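Local coordinates for metallophosphoesterase TT1561-like domain-containing protein (Aquifex aeolicus, PDB 2YVT) that is of unknown function but is probably a metal-dependent phosphoesterase of the calcineurin superfamily, at residues 62-67 and 150-154; 78-82 and 105-110; 174-178 and 211-215. All coordinates share one frame; numbering follows the deposited sequence.

Overall arrangement
From the N terminus, contact 1 opens first, at the start of helix 65-86. Contact 2 opens further along the same helix and closes on helix 103-112, so its short loop is nested inside the long loop that contact 1 closes at residues 150-154. Their centres lie about 17 Å apart. Contact 1 ties the helix start to the loop between strands 134-144 and 155-157, and contact 2 pairs two helices beside strand 120-122. Contact 3 follows in series and joins strand 175-180 to the entry of strand 215-218. It lies across the chain's centre from the other two contacts, its centre about 33 Å from that of contact 1 and about 27 Å from that of contact 2.

Contact 1. Residues 62-67 and 150-154; sequences PNRKVI and EDFVL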
loop_
_atom_site.group_PDB
_atom_site.type_symbol
_atom_site.label_atom_id
_atom_site.label_comp_id
_atom_site.label_asym_id
_atom_site.label_seq_id
_atom_site.Cartn_x
_atom_site.Cartn_y
_atom_site.Cartn_z
ATOM N N PRO A 62 -12.782 22.462 -5.602
ATOM C CA PRO A 62 -12.769 21.252 -6.425
ATOM C C PRO A 62 -14.164 20.825 -6.869
ATOM O O PRO A 62 -15.116 20.863 -6.080
ATOM C CB PRO A 62 -12.136 20.205 -5.503
ATOM C CG PRO A 62 -11.296 20.993 -4.591
ATOM C CD PRO A 62 -12.042 22.269 -4.341
ATOM N N ASN A 63 -14.278 20.448 -8.137
ATOM C CA ASN A 63 -15.565 20.131 -8.739
ATOM C C ASN A 63 -15.952 18.682 -8.464
ATOM O O ASN A 63 -15.421 17.757 -9.088
ATOM C CB ASN A 63 -15.503 20.419 -10.243
ATOM C CG ASN A 63 -16.808 20.145 -10.959
ATOM O OD1 ASN A 63 -17.836 19.832 -10.343
ATOM N ND2 ASN A 63 -16.772 20.258 -12.287
ATOM N N ARG A 64 -16.879 18.491 -7.523
ATOM C CA ARG A 64 -17.299 17.153 -7.121
ATOM C C ARG A 64 -18.061 16.394 -8.211
ATOM O O ARG A 64 -18.255 15.186 -8.105
ATOM C CB ARG A 64 -18.085 17.197 -5.806
ATOM C CG ARG A 64 -17.242 17.651 -4.623
ATOM C CD ARG A 64 -17.995 17.502 -3.303
ATOM N NE ARG A 64 -18.215 16.102 -2.962
ATOM C CZ ARG A 64 -17.327 15.329 -2.335
ATOM N NH1 ARG A 64 -16.148 15.818 -1.968
ATOM N NH2 ARG A 64 -17.627 14.065 -2.069
ATOM N N LYS A 65 -18.478 17.099 -9.267
ATOM C CA LYS A 65 -19.071 16.430 -10.426
ATOM C C LYS A 65 -18.078 15.444 -11.043
ATOM O O LYS A 65 -18.479 14.404 -11.552
ATOM C CB LYS A 65 -19.542 17.441 -11.476
ATOM C CG LYS A 65 -20.655 18.351 -11.007
ATOM C CD LYS A 65 -21.269 19.096 -12.184
ATOM C CE LYS A 65 -22.420 19.982 -11.737
ATOM N NZ LYS A 65 -23.619 19.192 -11.335
ATOM N N VAL A 66 -16.783 15.760 -10.961
ATOM C CA VAL A 66 -15.741 14.852 -11.466
ATOM C C VAL A 66 -15.743 13.520 -10.701
ATOM O O VAL A 66 -15.581 12.450 -11.297
ATOM C CB VAL A 66 -14.336 15.522 -11.453
ATOM C CG1 VAL A 66 -13.258 14.540 -11.882
ATOM C CG2 VAL A 66 -14.327 16.728 -12.383
ATOM N N ILE A 67 -15.952 13.587 -9.386
ATOM C CA ILE A 67 -16.087 12.366 -8.594
ATOM C C ILE A 67 -17.319 11.592 -9.048
ATOM O O ILE A 67 -17.242 10.415 -9.389
ATOM C CB ILE A 67 -16.200 12.665 -7.077
ATOM C CG1 ILE A 67 -14.923 13.339 -6.568
ATOM C CG2 ILE A 67 -16.497 11.384 -6.296
ATOM C CD1 ILE A 67 -15.017 13.869 -5.144
ATOM N N GLU A 150 -9.348 13.074 1.180
ATOM C CA GLU A 150 -9.770 11.682 1.082
ATOM C C GLU A 150 -10.763 11.401 -0.033
ATOM O O GLU A 150 -11.141 10.255 -0.227
ATOM C CB GLU A 150 -10.341 11.181 2.410
ATOM C CG GLU A 150 -9.363 11.224 3.569
ATOM C CD GLU A 150 -9.956 10.669 4.846
ATOM O OE1 GLU A 150 -11.016 11.170 5.299
ATOM O OE2 GLU A 150 -9.365 9.725 5.397
ATOM N N ASP A 151 -11.194 12.438 -0.754
ATOM C CA ASP A 151 -12.213 12.252 -1.788
ATOM C C ASP A 151 -11.655 12.151 -3.213
ATOM O O ASP A 151 -11.963 11.207 -3.925
ATOM C CB ASP A 151 -13.279 13.350 -1.695
ATOM C CG ASP A 151 -14.106 13.257 -0.420
ATOM O OD1 ASP A 151 -13.973 12.265 0.319
ATOM O OD2 ASP A 151 -14.898 14.179 -0.153
ATOM N N PHE A 152 -10.865 13.132 -3.635
ATOM C CA PHE A 152 -10.308 13.116 -4.990
ATOM C C PHE A 152 -9.055 12.268 -5.048
ATOM O O PHE A 152 -8.742 11.682 -6.083
ATOM C CB PHE A 152 -9.979 14.531 -5.453
ATOM C CG PHE A 152 -11.189 15.373 -5.706
ATOM C CD1 PHE A 152 -11.712 15.490 -6.994
ATOM C CD2 PHE A 152 -11.805 16.058 -4.659
ATOM C CE1 PHE A 152 -12.847 16.270 -7.228
ATOM C CE2 PHE A 152 -12.939 16.842 -4.885
ATOM C CZ PHE A 152 -13.456 16.949 -6.172
ATOM N N VAL A 153 -8.346 12.236 -3.920
ATOM C CA VAL A 153 -7.103 11.485 -3.740
ATOM C C VAL A 153 -7.020 11.166 -2.253
ATOM O O VAL A 153 -7.791 11.719 -1.462
ATOM C CB VAL A 153 -5.832 12.300 -4.156
ATOM C CG1 VAL A 153 -5.689 12.375 -5.678
ATOM C CG2 VAL A 153 -5.810 13.693 -3.513
ATOM N N LEU A 154 -6.089 10.293 -1.868
ATOM C CA LEU A 154 -5.798 10.062 -0.453
ATOM C C LEU A 154 -4.466 10.710 -0.100
ATOM O O LEU A 154 -3.408 10.248 -0.530
ATOM C CB LEU A 154 -5.727 8.566 -0.123
ATOM C CG LEU A 154 -6.909 7.661 -0.431
ATOM C CD1 LEU A 154 -6.677 6.316 0.264
ATOM C CD2 LEU A 154 -8.201 8.321 0.030
#
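Ile-67 and Pro-62 meet the aromatic ring of Phe-152 where the chain turns into helix 65-86. CD1 of Ile-67 sits over the middle of one ring face, 3.6 Å from the ring centroid and 13° off the normal, a CH-pi contact. The isoleucine side chain crosses the phenylalanine at about a right angle. CB of Pro-62 comes obliquely to the far end of the ring, 3.5 Å from Phe-152 CE2. The carbonyl oxygen of Asn-63 lies at the ring edge, 3.5 Å from Phe-152 CE1. The ring thus fits into the bend made by Pro-62, Asn-63 and Ile-67.

Arg-64 passes the ring and turns to Asp-151. Its chain is extended at chi2 but bent at chi3 (68°), which swings the guanidinium back toward the carboxylate. NH1 of Arg-64 donates to Asp-151 OD2 at 2.7 Å, in a salt bridge. NH2 adds a weak bond to the same oxygen. Both nitrogens go to the one oxygen, which NH1 meets on its anti side; the guanidinium and carboxylate planes are 73° apart. Ile-67 CD1 also lies 3.8 Å above the guanidinium plane, toward its rim.

Asn-63 OD1 accepts from Lys-65 N at 3.0 Å, a capping bond at the turn into the helix.

Glu-149 OE2 accepts from the backbone N of both Asp-151 and Phe-152, which holds the loop turn. Glu-51 and Tyr-52 of helix 46-57 also touch Phe-152. The contact therefore joins the start of helix 65-86 to the loop between strands 134-144 and 155-157, beside helix 46-57.

Contact 2. Residues 78-82 and 105-110; sequences LDKFF and IFLRAA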
loop_
_atom_site.group_PDB
_atom_site.type_symbol
_atom_site.label_atom_id
_atom_site.label_comp_id
_atom_site.label_asym_id
_atom_site.label_seq_id
_atom_site.Cartn_x
_atom_site.Cartn_y
_atom_site.Cartn_z
ATOM N N LEU A 78 -12.724 -1.420 -8.726
ATOM C CA LEU A 78 -12.398 -1.934 -7.388
ATOM C C LEU A 78 -13.021 -3.301 -7.130
ATOM O O LEU A 78 -12.372 -4.196 -6.571
ATOM C CB LEU A 78 -12.826 -0.948 -6.304
ATOM C CG LEU A 78 -11.981 0.319 -6.175
ATOM C CD1 LEU A 78 -12.635 1.276 -5.179
ATOM C CD2 LEU A 78 -10.544 0.001 -5.779
ATOM N N ASP A 79 -14.273 -3.476 -7.548
ATOM C CA ASP A 79 -14.932 -4.764 -7.387
ATOM C C ASP A 79 -14.168 -5.845 -8.144
ATOM O O ASP A 79 -13.968 -6.949 -7.630
ATOM C CB ASP A 79 -16.381 -4.690 -7.869
ATOM C CG ASP A 79 -17.269 -3.887 -6.947
ATOM O OD1 ASP A 79 -16.844 -3.532 -5.825
ATOM O OD2 ASP A 79 -18.417 -3.600 -7.360
ATOM N N LYS A 80 -13.713 -5.514 -9.352
ATOM C CA LYS A 80 -12.935 -6.457 -10.156
ATOM C C LYS A 80 -11.604 -6.783 -9.491
ATOM O O LYS A 80 -11.170 -7.941 -9.486
ATOM C CB LYS A 80 -12.708 -5.899 -11.561
ATOM C CG LYS A 80 -12.039 -6.863 -12.516
ATOM C CD LYS A 80 -11.939 -6.207 -13.873
ATOM C CE LYS A 80 -11.150 -7.029 -14.868
ATOM N NZ LYS A 80 -11.060 -6.262 -16.151
ATOM N N PHE A 81 -10.970 -5.768 -8.906
ATOM C CA PHE A 81 -9.731 -5.985 -8.170
ATOM C C PHE A 81 -9.946 -6.954 -7.000
ATOM O O PHE A 81 -9.191 -7.907 -6.841
ATOM C CB PHE A 81 -9.168 -4.657 -7.652
ATOM C CG PHE A 81 -8.073 -4.821 -6.627
ATOM C CD1 PHE A 81 -6.770 -5.092 -7.016
ATOM C CD2 PHE A 81 -8.353 -4.697 -5.266
ATOM C CE1 PHE A 81 -5.754 -5.245 -6.070
ATOM C CE2 PHE A 81 -7.345 -4.845 -4.313
ATOM C CZ PHE A 81 -6.046 -5.126 -4.717
ATOM N N PHE A 82 -10.963 -6.715 -6.175
ATOM C CA PHE A 82 -11.148 -7.603 -5.034
ATOM C C PHE A 82 -11.474 -9.024 -5.459
ATOM O O PHE A 82 -10.965 -9.977 -4.870
ATOM C CB PHE A 82 -12.174 -7.056 -4.047
ATOM C CG PHE A 82 -11.662 -5.900 -3.246
ATOM C CD1 PHE A 82 -10.705 -6.102 -2.252
ATOM C CD2 PHE A 82 -12.106 -4.609 -3.495
ATOM C CE1 PHE A 82 -10.207 -5.029 -1.506
ATOM C CE2 PHE A 82 -11.618 -3.527 -2.758
ATOM C CZ PHE A 82 -10.663 -3.739 -1.761
ATOM N N ILE A 105 -15.682 5.129 -0.844
ATOM C CA ILE A 105 -16.002 4.173 -1.903
ATOM C C ILE A 105 -15.050 2.966 -1.858
ATOM O O ILE A 105 -15.470 1.816 -2.014
ATOM C CB ILE A 105 -16.002 4.862 -3.288
ATOM C CG1 ILE A 105 -17.164 5.863 -3.333
ATOM C CG2 ILE A 105 -16.086 3.830 -4.425
ATOM C CD1 ILE A 105 -17.278 6.653 -4.623
ATOM N N PHE A 106 -13.769 3.230 -1.623
ATOM C CA PHE A 106 -12.799 2.161 -1.489
ATOM C C PHE A 106 -13.178 1.217 -0.338
ATOM O O PHE A 106 -13.147 -0.003 -0.490
ATOM C CB PHE A 106 -11.399 2.735 -1.258
ATOM C CG PHE A 106 -10.354 1.688 -1.118
ATOM C CD1 PHE A 106 -9.841 1.049 -2.237
ATOM C CD2 PHE A 106 -9.910 1.308 0.142
ATOM C CE1 PHE A 106 -8.873 0.045 -2.099
ATOM C CE2 PHE A 106 -8.962 0.315 0.285
ATOM C CZ PHE A 106 -8.447 -0.318 -0.830
ATOM N N LEU A 107 -13.542 1.787 0.806
ATOM C CA LEU A 107 -13.892 0.961 1.962
ATOM C C LEU A 107 -15.221 0.229 1.779
ATOM O O LEU A 107 -15.384 -0.885 2.270
ATOM C CB LEU A 107 -13.885 1.784 3.250
ATOM C CG LEU A 107 -12.495 2.298 3.639
ATOM C CD1 LEU A 107 -12.572 3.128 4.917
ATOM C CD2 LEU A 107 -11.465 1.183 3.770
ATOM N N ARG A 108 -16.151 0.834 1.044
ATOM C CA ARG A 108 -17.379 0.127 0.705
ATOM C C ARG A 108 -17.080 -1.105 -0.153
ATOM O O ARG A 108 -17.647 -2.173 0.073
ATOM C CB ARG A 108 -18.385 1.059 0.023
ATOM C CG ARG A 108 -19.635 0.348 -0.466
ATOM C CD ARG A 108 -20.512 -0.168 0.664
ATOM N NE ARG A 108 -21.536 -1.074 0.137
ATOM C CZ ARG A 108 -22.517 -1.600 0.857
ATOM N NH1 ARG A 108 -22.650 -1.294 2.140
ATOM N NH2 ARG A 108 -23.390 -2.432 0.289
ATOM N N ALA A 109 -16.177 -0.960 -1.122
ATOM C CA ALA A 109 -15.757 -2.095 -1.940
ATOM C C ALA A 109 -15.097 -3.178 -1.085
ATOM O O ALA A 109 -15.376 -4.366 -1.263
ATOM C CB ALA A 109 -14.826 -1.638 -3.069
ATOM N N ALA A 110 -14.253 -2.762 -0.142
ATOM C CA ALA A 110 -13.611 -3.694 0.787
ATOM C C ALA A 110 -14.657 -4.450 1.600
ATOM O O ALA A 110 -14.598 -5.681 1.723
ATOM C CB ALA A 110 -12.674 -2.950 1.710
HETATM O O HOH W 1 -15.874 -5.508 -3.828
#
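Leu-78, Phe-82, Phe-106 and Ala-109 carry most of the apolar part of this helix-helix contact. CB of Ala-109 points into the facing helix. It lies 3.9 Å from Leu-78 CB and 3.7 Å from Phe-82 CE2. Leu-78 crosses Phe-106 at about a right angle. Its CD2 meets the ring edge, 3.8 Å from Phe-106 CD1, while CD1 rests near the Phe-106 backbone.

The aromatic contacts involve both phenylalanines. The rings of Phe-82 and Phe-106 meet obliquely, with centroids 6.0 Å apart and planes at 49°. CA of Ala-110 lies over one face of the Phe-82 ring, offset toward the rim, in a CH-pi contact 4.2 Å from the centroid. The opposite face is covered by CD2 of Phe-81. Phe-106 has CG anti to its backbone N (chi1 -180°), which carries its ring toward helix 65-86.

The polar link runs through one water. It donates to Asp-79 OD1 at 3.0 Å and to Ala-109 O at 2.9 Å. This bridges the two helices beside the Ala-109 methyl.

The two short helical segments cross at -39°, with their axes 9.7 Å apart at closest approach. Val-122 of strand 120-122 touches Phe-82, Phe-106 and Ala-110, and Ile-120 also touches Phe-82. Helices 65-86 and 103-112 thus pack together against this edge strand of the six-stranded sheet.

Contact 3. Residues 174-178 and 211-215; sequences RRLVT and LNPEV
Arg-175 and Glu-214 form a side-on salt bridge with two nearly straight bonds. Arg-175 NE donates to Glu-214 OE1 at 2.9 Å, and its NH2 donates to Glu-214 OE2 at 2.8 Å. Each oxygen uses its syn lone pair. The guanidinium and carboxylate planes are only 2° apart, so the two groups lie edge to edge in nearly one plane. Glu-214 reaches out with an extended chain, its CG anti to the backbone N (chi1 -168°). Arg-175 is bent at chi3, which turns its NE edge to the acid.

Backbone bonds join the same segments. Glu-214 N donates to Leu-176 O at 2.9 Å, and Val-215 N adds a weak bond to that oxygen. Thr-178 N donates to Val-215 O at 2.9 Å, with an angle of 171° at the hydrogen. Val-177 and Val-215 form a parallel bridge, with both side chains on the same face of the sheet.

Leu-176 and Thr-178 pack on Pro-213, on the strand face away from Val-177. Leu-176 CD2 packs 3.9 Å from Pro-213 CB. Pro-213 CB also lies 3.7 Å from CG2 of Thr-178, whose side chain crosses the proline at about a right angle.

In the next shell, Arg-175 NH1 has a salt bridge to Glu-133, and its NH2 also donates to Leu-249 O. These bonds help fix the guanidinium. Pro-213 O accepts from Thr-231 OG1.

Strand 175-180 lies between strand 134-144 and strand 215-218, parallel to both. The contact joins it to the chain leaving helix 202-211, where strand 215-218 begins, and so closes a beta-alpha-beta crossover.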
loop_
_atom_site.group_PDB
_atom_site.type_symbol
_atom_site.label_atom_id
_atom_site.label_comp_id
_atom_site.label_asym_id
_atom_site.label_seq_id
_atom_site.Cartn_x
_atom_site.Cartn_y
_atom_site.Cartn_z
ATOM N N ARG A 174 3.869 -7.604 19.966
ATOM C CA ARG A 174 4.225 -8.604 18.963
ATOM C C ARG A 174 5.233 -8.017 17.980
ATOM O O ARG A 174 5.562 -6.834 18.056
ATOM C CB ARG A 174 2.968 -9.071 18.221
ATOM C CG ARG A 174 2.142 -10.086 18.989
ATOM C CD ARG A 174 0.666 -9.806 18.862
ATOM N NE ARG A 174 0.106 -10.316 17.617
ATOM C CZ ARG A 174 -0.765 -11.318 17.536
ATOM N NH1 ARG A 174 -1.214 -11.698 16.353
ATOM N NH2 ARG A 174 -1.195 -11.938 18.628
ATOM N N ARG A 175 5.724 -8.846 17.065
ATOM C CA ARG A 175 6.609 -8.379 16.009
ATOM C C ARG A 175 5.788 -7.517 15.048
ATOM O O ARG A 175 4.725 -7.927 14.589
ATOM C CB ARG A 175 7.256 -9.557 15.281
ATOM C CG ARG A 175 8.116 -10.425 16.190
ATOM C CD ARG A 175 8.463 -11.736 15.538
ATOM N NE ARG A 175 9.294 -11.537 14.354
ATOM C CZ ARG A 175 9.688 -12.508 13.538
ATOM N NH1 ARG A 175 9.333 -13.765 13.774
ATOM N NH2 ARG A 175 10.436 -12.216 12.481
ATOM N N LEU A 176 6.282 -6.320 14.765
ATOM C CA LEU A 176 5.498 -5.332 14.046
ATOM C C LEU A 176 5.895 -5.261 12.578
ATOM O O LEU A 176 7.072 -5.079 12.253
ATOM C CB LEU A 176 5.670 -3.963 14.711
ATOM C CG LEU A 176 4.828 -2.794 14.222
ATOM C CD1 LEU A 176 3.366 -3.159 14.367
ATOM C CD2 LEU A 176 5.169 -1.542 15.020
ATOM N N VAL A 177 4.902 -5.401 11.702
ATOM C CA VAL A 177 5.086 -5.195 10.267
ATOM C C VAL A 177 4.196 -4.028 9.865
ATOM O O VAL A 177 2.986 -4.061 10.100
ATOM C CB VAL A 177 4.716 -6.448 9.444
ATOM C CG1 VAL A 177 4.799 -6.166 7.934
ATOM C CG2 VAL A 177 5.621 -7.631 9.820
ATOM N N THR A 178 4.797 -2.990 9.286
ATOM C CA THR A 178 4.028 -1.817 8.845
ATOM C C THR A 178 4.007 -1.772 7.327
ATOM O O THR A 178 4.992 -2.116 6.672
ATOM C CB THR A 178 4.599 -0.493 9.396
ATOM O OG1 THR A 178 5.970 -0.368 9.007
ATOM C CG2 THR A 178 4.505 -0.451 10.933
ATOM N N LEU A 211 7.613 4.174 15.887
ATOM C CA LEU A 211 7.030 2.842 16.066
ATOM C C LEU A 211 8.059 1.719 16.149
ATOM O O LEU A 211 7.770 0.647 16.695
ATOM C CB LEU A 211 6.044 2.536 14.930
ATOM C CG LEU A 211 4.800 3.421 14.816
ATOM C CD1 LEU A 211 3.840 2.813 13.801
ATOM C CD2 LEU A 211 4.116 3.616 16.160
ATOM N N ASN A 212 9.237 1.957 15.572
ATOM C CA ASN A 212 10.322 0.972 15.516
ATOM C C ASN A 212 9.870 -0.415 15.033
ATOM O O ASN A 212 10.084 -1.425 15.716
ATOM C CB ASN A 212 11.039 0.876 16.870
ATOM C CG ASN A 212 12.348 0.125 16.780
ATOM O OD1 ASN A 212 13.138 0.338 15.854
ATOM N ND2 ASN A 212 12.593 -0.757 17.744
ATOM N N PRO A 213 9.232 -0.471 13.849
ATOM C CA PRO A 213 8.746 -1.761 13.376
ATOM C C PRO A 213 9.896 -2.647 12.912
ATOM O O PRO A 213 10.972 -2.148 12.574
ATOM C CB PRO A 213 7.861 -1.392 12.181
ATOM C CG PRO A 213 8.378 -0.081 11.704
ATOM C CD PRO A 213 8.955 0.622 12.895
ATOM N N GLU A 214 9.674 -3.954 12.901
ATOM C CA GLU A 214 10.700 -4.876 12.400
ATOM C C GLU A 214 10.890 -4.718 10.894
ATOM O O GLU A 214 12.014 -4.703 10.395
ATOM C CB GLU A 214 10.306 -6.312 12.702
ATOM C CG GLU A 214 11.427 -7.309 12.474
ATOM C CD GLU A 214 11.021 -8.718 12.829
ATOM O OE1 GLU A 214 10.302 -8.894 13.829
ATOM O OE2 GLU A 214 11.411 -9.649 12.104
ATOM N N VAL A 215 9.770 -4.606 10.185
ATOM C CA VAL A 215 9.764 -4.537 8.725
ATOM C C VAL A 215 8.747 -3.486 8.297
ATOM O O VAL A 215 7.684 -3.334 8.917
ATOM C CB VAL A 215 9.386 -5.906 8.093
ATOM C CG1 VAL A 215 9.313 -5.824 6.563
ATOM C CG2 VAL A 215 10.366 -6.998 8.525
#